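PDB 3SEE: DUF4627 domain-containing protein from Bacteroides thetaiotaomicron, which is of unknown function but has a galactose-binding-like domain and probably binds sugars. Local coordinates for residues A[176-179]-A[183-186]; A[74-79]-A[128-133]; A[51-54]-A[60-63]; A[96-101]-A[201-206]. One frame throughout, in Å; residues are numbered along the deposited sequence.

Interaction 1: residues A[176-179]-A[183-186]; sequences SSKK and ALEV
Leu-184 carries the apolar part of this contact, turned toward residues 176-179 across the loop that joins strand 170-172 to strand 186-188. Its CB lies 4.1 Å from CD of Lys-178, so the lysine touches with the middle of its aliphatic chain and not with its amine. Lys-178 extends with CG anti to the backbone N (chi1 177°) and then bends at chi2 and chi4, and the two side chains meet at a slant. CA of Lys-178 lies 6.0 Å from CA of Leu-184, and the contact buries 154 Å² in total, a modest patch. CD1 of Leu-184 points at the backbone of 176-178 and lies 3.9 Å from N of Lys-178. Its approach to O of Ser-176 is shorter still but doubtful, because the leucine is modelled in two conformers and the one described has an unusual chi2.

The hydrogen bonds of the loop are made through residues next to this patch. Asn-181 takes part through both ends of its amide, ND2 with OG of Ser-176 and OD1 with N of Ala-183, while Ser-180 OG pairs with O of Ser-177. Asn-173 holds the backbone on both sides of Leu-184, at Ala-183 O and Glu-185 N, and the leucine also packs on Tyr-136 and Val-172.

The hydrogen bonds of Asn-181, Asn-173 and Ser-180 are consistent with a fixed loop path, whereas leucine and lysine meet carbon to carbon, in van der Waals packing that does not involve the ammonium group.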
loop_
_atom_site.group_PDB
_atom_site.type_symbol
_atom_site.label_atom_id
_atom_site.label_comp_id
_atom_site.label_asym_id
_atom_site.label_seq_id
_atom_site.Cartn_x
_atom_site.Cartn_y
_atom_site.Cartn_z
ATOM N N SER A 176 0.697 0.402 13.808
ATOM C CA SER A 176 -0.315 0.554 14.833
ATOM C C SER A 176 -0.479 2.015 15.266
ATOM O O SER A 176 0.364 2.867 15.008
ATOM C CB SER A 176 0.050 -0.316 16.033
ATOM O OG SER A 176 1.396 -0.117 16.413
ATOM N N SER A 177 -1.591 2.289 15.929
ATOM C CA SER A 177 -1.810 3.604 16.508
ATOM C C SER A 177 -0.908 3.886 17.685
ATOM O O SER A 177 -0.430 2.975 18.356
ATOM C CB SER A 177 -3.254 3.740 16.996
ATOM O OG SER A 177 -3.435 2.951 18.147
ATOM N N LYS A 178 -0.726 5.169 17.961
ATOM C CA LYS A 178 0.050 5.583 19.134
ATOM C C LYS A 178 -0.633 5.093 20.411
ATOM O O LYS A 178 0.030 4.549 21.296
ATOM C CB LYS A 178 0.254 7.098 19.131
ATOM C CG LYS A 178 0.994 7.624 20.358
ATOM C CD LYS A 178 2.376 6.997 20.521
ATOM C CE LYS A 178 3.233 7.718 21.573
ATOM N NZ LYS A 178 2.601 7.790 22.892
ATOM N N LYS A 179 -1.946 5.273 20.551
ATOM C CA LYS A 179 -2.632 4.873 21.792
ATOM C C LYS A 179 -2.391 3.409 22.083
ATOM O O LYS A 179 -2.190 3.024 23.239
ATOM C CB LYS A 179 -4.142 5.136 21.697
ATOM C CG LYS A 179 -4.958 4.637 22.914
ATOM C CD LYS A 179 -4.476 5.294 24.221
ATOM C CE LYS A 179 -5.399 5.009 25.401
ATOM N NZ LYS A 179 -4.867 5.597 26.676
ATOM N N ALA A 183 5.506 1.970 22.320
ATOM C CA ALA A 183 6.809 1.876 21.657
ATOM C C ALA A 183 6.849 2.555 20.287
ATOM O O ALA A 183 7.895 2.579 19.646
ATOM C CB ALA A 183 7.229 0.396 21.510
ATOM N N LEU A 184 5.741 3.130 19.833
ATOM C CA LEU A 184 5.705 3.765 18.515
ATOM C C LEU A 184 6.645 4.973 18.515
ATOM O O LEU A 184 6.609 5.806 19.434
ATOM C CB LEU A 184 4.275 4.192 18.145
ATOM C CG LEU A 184 4.090 4.817 16.756
ATOM C CD1 LEU A 184 2.684 4.496 16.223
ATOM C CD2 LEU A 184 4.332 6.324 16.734
ATOM N N GLU A 185 7.456 5.085 17.465
ATOM C CA GLU A 185 8.389 6.176 17.262
ATOM C C GLU A 185 8.354 6.664 15.833
ATOM O O GLU A 185 8.417 5.867 14.905
ATOM C CB GLU A 185 9.822 5.720 17.554
ATOM C CG GLU A 185 10.103 5.272 18.969
ATOM C CD GLU A 185 11.556 4.927 19.236
ATOM O OE1 GLU A 185 12.426 5.185 18.380
ATOM O OE2 GLU A 185 11.842 4.403 20.346
ATOM N N VAL A 186 8.288 7.983 15.688
ATOM C CA VAL A 186 8.504 8.683 14.441
ATOM C C VAL A 186 9.910 9.242 14.509
ATOM O O VAL A 186 10.292 9.833 15.534
ATOM C CB VAL A 186 7.488 9.812 14.260
ATOM C CG1 VAL A 186 7.803 10.620 13.014
ATOM C CG2 VAL A 186 6.045 9.258 14.193
#

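Interaction 2: residues A[74-79]-A[128-133]; sequences TSWYKA and TTFFMR
Trp-76 and Phe-130 meet at an angle that is neither a stack nor a T: the indole six-membered ring and the phenyl ring have centroids 5.7 Å apart and planes inclined at 59°. The indole offers its outer corner. CZ3 of Trp-76 comes to 3.8 Å from CZ of Phe-130 and lies in the plane of the phenyl ring, at its edge, while CH2 of Trp-76 is 3.9 Å from the same CZ. At the same corner, CG2 of Thr-128 lies near the indole plane, 4.3 Å from CH2 of Trp-76.

The tryptophan is presented by a type I beta turn, in which N of Lys-78 bonds to O of Ser-75 at 3.0 Å and Trp-76 is the first corner residue. This turn leads into strand 79-85 of the mixed sheet, and Phe-130 starts strand 130-133 of the antiparallel sheet; the contact therefore connects the two sheets of the beta sandwich through a loop.

Trp-76 holds CG between the backbone N and the carbonyl carbon (chi1 68°), which swings the indole off the turn toward Phe-130. CD2 of Tyr-77 lies 3.5 Å above one indole face, displaced toward the rim. Lys-114 of strand 108-115 touches both Trp-76 and Phe-130, and the tryptophan carbonyl is hydrogen-bonded to Tyr-112 OH.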
loop_
_atom_site.group_PDB
_atom_site.type_symbol
_atom_site.label_atom_id
_atom_site.label_comp_id
_atom_site.label_asym_id
_atom_site.label_seq_id
_atom_site.Cartn_x
_atom_site.Cartn_y
_atom_site.Cartn_z
ATOM N N THR A 74 -9.088 -8.637 5.847
ATOM C CA THR A 74 -7.791 -9.208 5.541
ATOM C C THR A 74 -6.663 -8.433 6.208
ATOM O O THR A 74 -6.782 -7.242 6.515
ATOM C CB THR A 74 -7.596 -9.355 4.018
ATOM O OG1 THR A 74 -7.643 -8.071 3.378
ATOM C CG2 THR A 74 -8.642 -10.252 3.380
ATOM N N SER A 75 -5.552 -9.126 6.385
ATOM C CA SER A 75 -4.396 -8.620 7.126
ATOM C C SER A 75 -3.512 -7.722 6.282
ATOM O O SER A 75 -3.216 -8.061 5.143
ATOM C CB SER A 75 -3.543 -9.808 7.566
ATOM O OG SER A 75 -2.276 -9.384 8.029
ATOM N N TRP A 76 -3.021 -6.633 6.865
ATOM C CA TRP A 76 -2.196 -5.680 6.138
ATOM C C TRP A 76 -0.960 -6.289 5.529
ATOM O O TRP A 76 -0.457 -5.785 4.522
ATOM C CB TRP A 76 -1.816 -4.498 7.052
ATOM C CG TRP A 76 -0.894 -4.815 8.177
ATOM C CD1 TRP A 76 -1.236 -5.146 9.446
ATOM C CD2 TRP A 76 0.547 -4.814 8.152
ATOM N NE1 TRP A 76 -0.116 -5.332 10.212
ATOM C CE2 TRP A 76 0.990 -5.115 9.446
ATOM C CE3 TRP A 76 1.501 -4.521 7.176
ATOM C CZ2 TRP A 76 2.337 -5.219 9.769
ATOM C CZ3 TRP A 76 2.838 -4.612 7.491
ATOM C CH2 TRP A 76 3.248 -4.963 8.780
ATOM N N TYR A 77 -0.435 -7.353 6.148
ATOM C CA TYR A 77 0.816 -7.960 5.695
ATOM C C TYR A 77 0.601 -9.224 4.862
ATOM O O TYR A 77 1.573 -9.861 4.461
ATOM C CB TYR A 77 1.770 -8.224 6.880
ATOM C CG TYR A 77 1.237 -9.165 7.925
ATOM C CD1 TYR A 77 1.445 -10.539 7.857
ATOM C CD2 TYR A 77 0.540 -8.687 9.007
ATOM C CE1 TYR A 77 0.950 -11.399 8.840
ATOM C CE2 TYR A 77 0.040 -9.538 9.991
ATOM C CZ TYR A 77 0.249 -10.889 9.905
ATOM O OH TYR A 77 -0.246 -11.747 10.893
ATOM N N LYS A 78 -0.652 -9.598 4.618
ATOM C CA LYS A 78 -0.951 -10.826 3.876
ATOM C C LYS A 78 -1.488 -10.620 2.467
ATOM O O LYS A 78 -1.177 -11.416 1.600
ATOM C CB LYS A 78 -1.924 -11.723 4.631
ATOM C CG LYS A 78 -1.402 -12.218 5.969
ATOM C CD LYS A 78 -2.375 -13.218 6.580
ATOM C CE LYS A 78 -1.974 -13.553 7.983
ATOM N NZ LYS A 78 -2.964 -14.533 8.566
ATOM N N ALA A 79 -2.341 -9.614 2.242
ATOM C CA ALA A 79 -3.049 -9.503 0.954
ATOM C C ALA A 79 -2.989 -8.062 0.447
ATOM O O ALA A 79 -3.608 -7.155 1.029
ATOM C CB ALA A 79 -4.491 -9.963 1.097
ATOM N N THR A 128 9.406 -3.231 11.613
ATOM C CA THR A 128 8.416 -2.824 10.610
ATOM C C THR A 128 8.596 -1.322 10.404
ATOM O O THR A 128 8.189 -0.520 11.241
ATOM C CB THR A 128 6.979 -3.150 11.051
ATOM O OG1 THR A 128 6.696 -2.473 12.283
ATOM C CG2 THR A 128 6.752 -4.648 11.252
ATOM N N THR A 129 9.235 -0.964 9.296
ATOM C CA THR A 129 9.653 0.406 9.015
ATOM C C THR A 129 8.885 0.961 7.830
ATOM O O THR A 129 8.906 0.358 6.759
ATOM C CB THR A 129 11.162 0.444 8.681
ATOM O OG1 THR A 129 11.896 -0.312 9.663
ATOM C CG2 THR A 129 11.682 1.849 8.616
ATOM N N PHE A 130 8.203 2.079 8.019
ATOM C CA PHE A 130 7.315 2.648 7.004
ATOM C C PHE A 130 7.636 4.129 6.810
ATOM O O PHE A 130 7.917 4.808 7.791
ATOM C CB PHE A 130 5.853 2.574 7.440
ATOM C CG PHE A 130 5.344 1.210 7.802
ATOM C CD1 PHE A 130 5.516 0.684 9.077
ATOM C CD2 PHE A 130 4.624 0.466 6.886
ATOM C CE1 PHE A 130 4.965 -0.544 9.423
ATOM C CE2 PHE A 130 4.079 -0.754 7.231
ATOM C CZ PHE A 130 4.266 -1.253 8.478
ATOM N N PHE A 131 7.455 4.657 5.605
ATOM C CA PHE A 131 7.426 6.110 5.470
ATOM C C PHE A 131 6.159 6.692 6.111
ATOM O O PHE A 131 5.089 6.078 6.079
ATOM C CB PHE A 131 7.496 6.517 4.018
ATOM C CG PHE A 131 8.798 6.176 3.361
ATOM C CD1 PHE A 131 9.985 6.677 3.852
ATOM C CD2 PHE A 131 8.853 5.342 2.251
ATOM C CE1 PHE A 131 11.192 6.364 3.233
ATOM C CE2 PHE A 131 10.048 5.016 1.642
ATOM C CZ PHE A 131 11.218 5.537 2.128
HETATM N N MSE A 132 6.295 7.858 6.719
HETATM C CA MSE A 132 5.190 8.490 7.414
HETATM C C MSE A 132 4.254 9.197 6.451
HETATM O O MSE A 132 4.675 9.997 5.622
HETATM C CB MSE A 132 5.746 9.503 8.405
HETATM C CG MSE A 132 4.675 10.016 9.384
HETATM SE SE MSE A 132 5.304 11.515 10.453
HETATM C CE MSE A 132 4.799 12.951 9.247
ATOM N N ARG A 133 2.960 8.963 6.615
ATOM C CA ARG A 133 2.036 9.755 5.844
ATOM C C ARG A 133 2.141 11.221 6.347
ATOM O O ARG A 133 2.267 11.519 7.537
ATOM C CB ARG A 133 0.625 9.152 5.811
ATOM C CG ARG A 133 -0.117 9.190 7.117
ATOM C CD ARG A 133 -1.476 8.467 7.044
ATOM N NE ARG A 133 -2.001 8.439 8.382
ATOM C CZ ARG A 133 -2.627 9.450 8.970
ATOM N NH1 ARG A 133 -2.847 10.583 8.331
ATOM N NH2 ARG A 133 -3.032 9.304 10.219
#

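Interaction 3: residues A[51-54]-A[60-63]; sequences WEQT and PNAM
Glu-52 and Ala-62 form an antiparallel hydrogen-bonded pair, N of Glu-52 to O of Ala-62 at 2.9 Å and N of Ala-62 to O of Glu-52 at 3.0 Å, with the non-hydrogen-bonded pairs Trp-51/Met-63 and Gln-53/Asn-61 next to it, in the hairpin of strands 48-53 and 61-66. A third backbone bond, N of Thr-54 to O of Pro-60 at 3.0 Å, is straighter (164° at the hydrogen).

Trp-51, Gln-53, Asn-61 and Met-63 share one face. With CG anti to the backbone N (chi1 -177°), the indole of Trp-51 runs alongside Asn-61; ring and amide planes are only 16° apart, and CZ2 of Trp-51 lies 3.5 Å from OD1 of Asn-61. That same OD1 accepts NE2 of Gln-53 at 3.0 Å in a somewhat bent bond, the donor tilted a little from the carbonyl plane. SE of Met-63, a selenomethionine, is 3.9 Å from CB of Trp-51 and meets the five-membered ring at its edge, a Met-aromatic contact. NE1 of Trp-51 is hydrogen-bonded to Phe-17 O.

With an alanine in place of Trp-51, the Asn-61 amide would probably lose the flat group alongside it, SE of Met-63 the indole edge, and Phe-17 O this donor.

CG2 of Thr-54 packs 3.6 Å from CB of Ala-62, which shares its face with Glu-52, while Thr-54 OG1 bonds to Tyr-59 O. The strands are thus fastened by backbone bonds, and the aromatic face adds an amide pair whose accepting oxygen lies beside the Trp-51 ring.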
loop_
_atom_site.group_PDB
_atom_site.type_symbol
_atom_site.label_atom_id
_atom_site.label_comp_id
_atom_site.label_asym_id
_atom_site.label_seq_id
_atom_site.Cartn_x
_atom_site.Cartn_y
_atom_site.Cartn_z
ATOM N N TRP A 51 -5.653 -9.385 -12.314
ATOM C CA TRP A 51 -5.731 -8.427 -13.410
ATOM C C TRP A 51 -7.022 -8.604 -14.181
ATOM O O TRP A 51 -7.546 -9.712 -14.297
ATOM C CB TRP A 51 -4.544 -8.659 -14.338
ATOM C CG TRP A 51 -4.406 -7.740 -15.481
ATOM C CD1 TRP A 51 -3.794 -6.527 -15.488
ATOM C CD2 TRP A 51 -4.805 -7.992 -16.832
ATOM N NE1 TRP A 51 -3.829 -5.980 -16.739
ATOM C CE2 TRP A 51 -4.425 -6.871 -17.590
ATOM C CE3 TRP A 51 -5.447 -9.054 -17.474
ATOM C CZ2 TRP A 51 -4.643 -6.798 -18.969
ATOM C CZ3 TRP A 51 -5.666 -8.966 -18.856
ATOM C CH2 TRP A 51 -5.270 -7.854 -19.571
ATOM N N GLU A 52 -7.548 -7.516 -14.709
ATOM C CA GLU A 52 -8.770 -7.549 -15.503
ATOM C C GLU A 52 -8.770 -6.444 -16.543
ATOM O O GLU A 52 -8.145 -5.396 -16.365
ATOM C CB GLU A 52 -9.990 -7.342 -14.614
ATOM C CG GLU A 52 -9.993 -5.958 -13.964
ATOM C CD GLU A 52 -11.229 -5.645 -13.159
ATOM O OE1 GLU A 52 -12.225 -6.381 -13.206
ATOM O OE2 GLU A 52 -11.211 -4.592 -12.496
ATOM N N GLN A 53 -9.531 -6.668 -17.607
ATOM C CA GLN A 53 -9.915 -5.610 -18.526
ATOM C C GLN A 53 -11.345 -5.207 -18.153
ATOM O O GLN A 53 -12.238 -6.055 -18.027
ATOM C CB GLN A 53 -9.771 -6.079 -19.955
ATOM C CG GLN A 53 -8.306 -6.369 -20.228
ATOM C CD GLN A 53 -7.984 -6.385 -21.660
ATOM O OE1 GLN A 53 -8.316 -7.331 -22.348
ATOM N NE2 GLN A 53 -7.311 -5.332 -22.138
ATOM N N THR A 54 -11.548 -3.913 -17.936
ATOM C CA THR A 54 -12.722 -3.409 -17.258
ATOM C C THR A 54 -13.901 -3.089 -18.177
ATOM O O THR A 54 -15.052 -3.016 -17.724
ATOM C CB THR A 54 -12.378 -2.107 -16.558
ATOM O OG1 THR A 54 -11.981 -1.180 -17.575
ATOM C CG2 THR A 54 -11.232 -2.267 -15.515
ATOM N N PRO A 60 -9.024 1.200 -18.817
ATOM C CA PRO A 60 -9.421 -0.059 -19.451
ATOM C C PRO A 60 -8.798 -1.320 -18.876
ATOM O O PRO A 60 -9.291 -2.397 -19.151
ATOM C CB PRO A 60 -9.039 0.135 -20.914
ATOM C CG PRO A 60 -8.144 1.310 -20.962
ATOM C CD PRO A 60 -8.334 2.121 -19.738
ATOM N N ASN A 61 -7.770 -1.189 -18.046
ATOM C CA ASN A 61 -7.152 -2.317 -17.356
ATOM C C ASN A 61 -7.032 -1.934 -15.885
ATOM O O ASN A 61 -6.849 -0.764 -15.556
ATOM C CB ASN A 61 -5.749 -2.600 -17.897
ATOM C CG ASN A 61 -5.728 -2.723 -19.407
ATOM O OD1 ASN A 61 -6.000 -3.776 -19.941
ATOM N ND2 ASN A 61 -5.396 -1.628 -20.083
ATOM N N ALA A 62 -7.127 -2.920 -15.000
ATOM C CA ALA A 62 -7.121 -2.683 -13.559
ATOM C C ALA A 62 -6.740 -3.950 -12.836
ATOM O O ALA A 62 -6.740 -5.046 -13.415
ATOM C CB ALA A 62 -8.499 -2.212 -13.112
HETATM N N MSE A 63 -6.445 -3.791 -11.550
HETATM C CA MSE A 63 -6.344 -4.923 -10.628
HETATM C C MSE A 63 -7.589 -4.936 -9.770
HETATM O O MSE A 63 -8.034 -3.882 -9.296
HETATM C CB MSE A 63 -5.149 -4.784 -9.713
HETATM C CG MSE A 63 -3.816 -4.709 -10.474
HETATM SE SE MSE A 63 -3.384 -6.244 -11.534
HETATM C CE MSE A 63 -3.279 -7.583 -10.160
#

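Interaction 4: residues A[96-101]-A[201-206]; sequences LTFYAK and VAILGQ
The contact lies in the interior between the two sheets of a beta sandwich, where Leu-96 and Phe-98 of strand 93-102 face Val-201 and Ile-203 of strand 199-204, each strand belonging to a different sheet. The spacing is the evidence: CA of Leu-96 lies 9.1 Å from CA of Val-201 and CA of Phe-98 lies 9.7 Å from CA of Ile-203, too far for backbone pairing, so these two strands meet through side chains, burying 161 Å² in all.

Leu-96 and Val-201 meet end on, with CD2 of the leucine 4.1 Å from CG1 of the valine. Phe-98 and Ile-203 instead lie alongside, running opposite ways. The isoleucine touches with both branches. CG2 of Ile-203 comes to 4.0 Å from CZ of Phe-98, at the far end of the ring, and CD1 of Ile-203 sits 4.1 Å above one ring face, displaced toward the rim near CD1 of Phe-98. The phenylalanine chi1 of 57° is compatible with the ring turning that face to the methyl. All four side chains are buried, and the contact is purely apolar.

In the antiparallel sheet, strand 93-102 runs between strands 211-221 and 160-167; Phe-98 also rests on Val-217. Strand 199-204 runs between strands 79-85 and 108-115 of the mixed sheet, where Val-201 touches Ile-85. Val-111 of strand 108-115 packs against both Leu-96 and Phe-98, and Ile-203 reaches back across to Ile-214 of strand 211-221.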
loop_
_atom_site.group_PDB
_atom_site.type_symbol
_atom_site.label_atom_id
_atom_site.label_comp_id
_atom_site.label_asym_id
_atom_site.label_seq_id
_atom_site.Cartn_x
_atom_site.Cartn_y
_atom_site.Cartn_z
ATOM N N LEU A 96 1.391 9.832 -3.804
ATOM C CA LEU A 96 0.889 8.610 -4.410
ATOM C C LEU A 96 -0.557 8.844 -4.803
ATOM O O LEU A 96 -1.365 9.265 -3.975
ATOM C CB LEU A 96 0.939 7.441 -3.435
ATOM C CG LEU A 96 0.488 6.108 -4.115
ATOM C CD1 LEU A 96 1.556 5.503 -5.005
ATOM C CD2 LEU A 96 -0.027 5.052 -3.204
ATOM N N THR A 97 -0.875 8.631 -6.066
ATOM C CA THR A 97 -2.230 8.828 -6.620
ATOM C C THR A 97 -2.638 7.594 -7.384
ATOM O O THR A 97 -1.791 6.962 -8.028
ATOM C CB THR A 97 -2.384 10.020 -7.619
ATOM O OG1 THR A 97 -1.769 9.738 -8.877
ATOM C CG2 THR A 97 -1.823 11.302 -7.049
ATOM N N PHE A 98 -3.921 7.281 -7.354
ATOM C CA PHE A 98 -4.474 6.249 -8.224
ATOM C C PHE A 98 -5.976 6.407 -8.284
ATOM O O PHE A 98 -6.538 7.268 -7.632
ATOM C CB PHE A 98 -4.070 4.831 -7.796
ATOM C CG PHE A 98 -4.449 4.461 -6.388
ATOM C CD1 PHE A 98 -3.604 4.762 -5.329
ATOM C CD2 PHE A 98 -5.631 3.795 -6.110
ATOM C CE1 PHE A 98 -3.929 4.424 -4.028
ATOM C CE2 PHE A 98 -5.946 3.444 -4.812
ATOM C CZ PHE A 98 -5.089 3.754 -3.769
ATOM N N TYR A 99 -6.625 5.630 -9.126
ATOM C CA TYR A 99 -8.070 5.621 -9.205
ATOM C C TYR A 99 -8.579 4.268 -8.715
ATOM O O TYR A 99 -7.950 3.224 -8.944
ATOM C CB TYR A 99 -8.562 5.907 -10.632
ATOM C CG TYR A 99 -8.401 7.367 -10.965
ATOM C CD1 TYR A 99 -7.191 7.876 -11.378
ATOM C CD2 TYR A 99 -9.451 8.253 -10.790
ATOM C CE1 TYR A 99 -7.037 9.264 -11.604
ATOM C CE2 TYR A 99 -9.321 9.613 -11.030
ATOM C CZ TYR A 99 -8.113 10.105 -11.429
ATOM O OH TYR A 99 -7.953 11.476 -11.662
ATOM N N ALA A 100 -9.689 4.293 -7.994
ATOM C CA ALA A 100 -10.290 3.114 -7.423
ATOM C C ALA A 100 -11.784 3.132 -7.645
ATOM O O ALA A 100 -12.399 4.183 -7.700
ATOM C CB ALA A 100 -9.975 3.027 -5.917
ATOM N N LYS A 101 -12.343 1.932 -7.691
ATOM C CA LYS A 101 -13.773 1.696 -7.927
ATOM C C LYS A 101 -14.212 0.617 -6.942
ATOM O O LYS A 101 -13.546 -0.414 -6.885
ATOM C CB LYS A 101 -13.947 1.200 -9.389
ATOM C CG LYS A 101 -15.343 1.344 -9.987
ATOM C CD LYS A 101 -15.325 0.968 -11.462
ATOM C CE LYS A 101 -16.674 0.460 -11.948
ATOM N NZ LYS A 101 -16.939 -0.941 -11.535
ATOM N N VAL A 201 5.586 -0.097 -2.387
ATOM C CA VAL A 201 4.224 0.402 -2.223
ATOM C C VAL A 201 3.261 -0.779 -2.119
ATOM O O VAL A 201 3.351 -1.716 -2.907
ATOM C CB VAL A 201 3.849 1.283 -3.423
ATOM C CG1 VAL A 201 2.370 1.696 -3.371
ATOM C CG2 VAL A 201 4.771 2.498 -3.521
ATOM N N ALA A 202 2.347 -0.725 -1.158
ATOM C CA ALA A 202 1.262 -1.688 -0.979
ATOM C C ALA A 202 -0.059 -0.941 -1.105
ATOM O O ALA A 202 -0.273 0.078 -0.446
ATOM C CB ALA A 202 1.359 -2.330 0.415
ATOM N N ILE A 203 -0.944 -1.446 -1.959
ATOM C CA ILE A 203 -2.293 -0.934 -2.120
ATOM C C ILE A 203 -3.223 -2.075 -1.700
ATOM O O ILE A 203 -3.068 -3.233 -2.160
ATOM C CB ILE A 203 -2.583 -0.476 -3.568
ATOM C CG1 ILE A 203 -1.630 0.674 -3.937
ATOM C CG2 ILE A 203 -4.067 -0.103 -3.726
ATOM C CD1 ILE A 203 -1.678 1.102 -5.418
ATOM N N LEU A 204 -4.166 -1.789 -0.797
ATOM C CA LEU A 204 -4.987 -2.791 -0.128
ATOM C C LEU A 204 -6.419 -2.387 -0.092
ATOM O O LEU A 204 -6.737 -1.195 -0.071
ATOM C CB LEU A 204 -4.636 -2.893 1.354
ATOM C CG LEU A 204 -3.168 -3.031 1.662
ATOM C CD1 LEU A 204 -2.511 -1.695 1.972
ATOM C CD2 LEU A 204 -2.966 -4.008 2.820
ATOM N N GLY A 205 -7.295 -3.373 -0.008
ATOM C CA GLY A 205 -8.713 -3.164 0.313
ATOM C C GLY A 205 -9.115 -4.281 1.248
ATOM O O GLY A 205 -9.347 -5.402 0.810
ATOM N N GLN A 206 -9.070 -4.020 2.543
ATOM C CA GLN A 206 -9.121 -5.067 3.553
ATOM C C GLN A 206 -10.516 -5.466 3.985
ATOM O O GLN A 206 -10.679 -6.511 4.605
ATOM C CB GLN A 206 -8.353 -4.637 4.792
ATOM C CG GLN A 206 -6.870 -4.421 4.556
ATOM C CD GLN A 206 -6.223 -3.711 5.718
ATOM O OE1 GLN A 206 -6.280 -2.484 5.798
ATOM N NE2 GLN A 206 -5.671 -4.462 6.669
#

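Interaction 4 is the buried one, wholly apolar and bridging the two sheets at a central position; interaction 2 joins the same two sheets but is only partly buried, made by aromatic contact from a loop, and touches interaction 4 where Thr-74 N probably bonds to Gln-206 O. Interactions 1 and 3 lie about 37 Å apart, centre to centre, on opposite sides of the chain's centre. Both are local in sequence, yet interaction 3 pairs an edge strand of the antiparallel sheet through backbone and amide bonds, whereas interaction 1 packs a loop leading to that sheet's other edge strand. Val-186 CG1 of interaction 1 meets Met-132 SE of interaction 2 at 3.7 Å.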